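Local coordinates for mucus binding proteinn (Lactobacillus reuteri, PDB 4MT5), which probably binds mucin glycoproteins as a cell-wall-anchored surface adhesin, of which this chain is one mucin-binding repeat with ubiquitin-like beta-grasp folds, at residues 132-136 with 137-141. Sequence-based numbering, arbitrary orientation.
Sequences WTVDG and NQADS
Trp-132 and Asp-140 meet at the open end of a short beta hairpin, their side chains crossing at about a right angle. Strands 133-134 and 137-138 form it, joined by a type I' turn from Val-134 to Asn-137. Asp-135 and Gly-136 hold the turn corners, both with the positive phi this turn needs. Such a turn is characteristic of tight two-residue beta hairpins.

The Trp-132 side chain starts toward segment 137-141, and its end then leads off. CB lies 3.2 Å from Ala-139 O and 3.5 Å from Asp-140 OD1. With chi1 at -79°, CG sits beside the backbone N, 4.0 Å from Asp-140 OD1. CD1 is 3.7 Å from the same oxygen, which lies at the ring edge, in its plane. Ring and carboxylate planes stand 86° apart. The side chain also touches Phe-113, Lys-87 and Pro-169 outside the hairpin.

The backbone ladder is short. Val-134 N donates to Asn-137 O at 2.8 Å. The return bond, Asn-137 N to Val-134 O, is longer, and its donor sits above the carbonyl plane. Ala-139 N donates to Trp-132 O at 2.9 Å. That oxygen also accepts from a water, which donates to Asp-140 OD1 and accepts from Gln-138 NE2. Val-134 CG2 meets Ala-139 CB at 4.3 Å. Thr-133 OG1 is hydrogen-bonded to Lys-114 O, which ties the hairpin to strand 104-120 of the Muc B2-like domain.

The chemistry is mainly polar and lies at the surface. Main-chain bonds set the hairpin, while the water links Asp-140 and Gln-138 to Trp-132 O. Asp-140 OD1 beside the indole edge is consistent with a weak electrostatic attraction to the ring's C-H rim.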
loop_
_atom_site.group_PDB
_atom_site.type_symbol
_atom_site.label_atom_id
_atom_site.label_comp_id
_atom_site.label_asym_id
_atom_site.label_seq_id
_atom_site.Cartn_x
_atom_site.Cartn_y
_atom_site.Cartn_z
ATOM N N TRP A 132 5.996 8.311 1.584
ATOM C CA TRP A 132 6.983 7.713 2.482
ATOM C C TRP A 132 7.118 8.496 3.783
ATOM O O TRP A 132 7.154 9.727 3.780
ATOM C CB TRP A 132 8.349 7.702 1.804
ATOM C CG TRP A 132 8.546 6.611 0.817
ATOM C CD1 TRP A 132 8.743 6.740 -0.530
ATOM C CD2 TRP A 132 8.587 5.210 1.098
ATOM N NE1 TRP A 132 8.897 5.498 -1.105
ATOM C CE2 TRP A 132 8.802 4.545 -0.129
ATOM C CE3 TRP A 132 8.448 4.453 2.265
ATOM C CZ2 TRP A 132 8.885 3.164 -0.219
ATOM C CZ3 TRP A 132 8.531 3.081 2.173
ATOM C CH2 TRP A 132 8.754 2.448 0.939
ATOM N N THR A 133 7.213 7.785 4.899
ATOM C CA THR A 133 7.394 8.438 6.193
ATOM C C THR A 133 8.591 7.873 6.948
ATOM O O THR A 133 8.866 6.672 6.881
ATOM C CB THR A 133 6.117 8.344 7.095
ATOM O OG1 THR A 133 5.814 6.972 7.390
ATOM C CG2 THR A 133 4.909 8.997 6.428
ATOM N N VAL A 134 9.305 8.749 7.653
ATOM C CA VAL A 134 10.394 8.350 8.551
ATOM C C VAL A 134 10.062 8.796 9.971
ATOM O O VAL A 134 9.932 9.994 10.230
ATOM C CB VAL A 134 11.705 9.023 8.159
ATOM C CG1 VAL A 134 12.769 8.729 9.190
ATOM C CG2 VAL A 134 12.134 8.581 6.777
ATOM N N ASP A 135 9.930 7.841 10.884
ATOM C CA ASP A 135 9.436 8.129 12.231
ATOM C C ASP A 135 8.204 9.027 12.208
ATOM O O ASP A 135 8.220 10.116 12.786
ATOM C CB ASP A 135 10.524 8.775 13.089
ATOM C CG ASP A 135 11.627 7.799 13.462
ATOM O OD1 ASP A 135 11.313 6.599 13.664
ATOM O OD2 ASP A 135 12.802 8.231 13.547
ATOM N N GLY A 136 7.160 8.574 11.514
ATOM C CA GLY A 136 5.889 9.273 11.444
ATOM C C GLY A 136 5.851 10.630 10.756
ATOM O O GLY A 136 4.843 11.325 10.821
ATOM N N ASN A 137 6.935 11.020 10.099
ATOM C CA ASN A 137 6.958 12.288 9.383
ATOM C C ASN A 137 7.215 12.105 7.891
ATOM O O ASN A 137 8.072 11.308 7.492
ATOM C CB ASN A 137 8.008 13.229 9.977
ATOM C CG ASN A 137 7.618 13.748 11.347
ATOM O OD1 ASN A 137 6.463 13.615 11.768
ATOM N ND2 ASN A 137 8.576 14.356 12.047
ATOM N N GLN A 138 6.485 12.850 7.069
ATOM C CA GLN A 138 6.614 12.701 5.629
ATOM C C GLN A 138 8.021 13.050 5.125
ATOM O O GLN A 138 8.484 14.167 5.299
ATOM C CB GLN A 138 5.550 13.527 4.908
ATOM C CG GLN A 138 5.644 13.452 3.403
ATOM C CD GLN A 138 6.466 14.583 2.805
ATOM O OE1 GLN A 138 6.293 15.750 3.154
ATOM N NE2 GLN A 138 7.370 14.236 1.909
ATOM N N ALA A 139 8.690 12.078 4.506
ATOM C CA ALA A 139 10.029 12.274 3.952
ATOM C C ALA A 139 10.379 11.175 2.951
ATOM O O ALA A 139 10.047 10.010 3.160
ATOM C CB ALA A 139 11.065 12.318 5.058
ATOM N N ASP A 140 11.060 11.560 1.875
ATOM C CA ASP A 140 11.463 10.640 0.819
ATOM C C ASP A 140 12.926 10.274 0.891
ATOM O O ASP A 140 13.407 9.442 0.124
ATOM C CB ASP A 140 11.195 11.248 -0.547
ATOM C CG ASP A 140 9.739 11.188 -0.923
ATOM O OD1 ASP A 140 8.997 10.395 -0.292
ATOM O OD2 ASP A 140 9.335 11.923 -1.849
ATOM N N SER A 141 13.641 10.916 1.802
ATOM C CA SER A 141 15.050 10.615 2.015
ATOM C C SER A 141 15.460 11.027 3.415
ATOM O O SER A 141 14.670 11.577 4.178
ATOM C CB SER A 141 15.916 11.324 0.984
ATOM O OG SER A 141 15.602 12.700 0.944
HETATM O O HOH W 1 7.434 11.272 1.834
#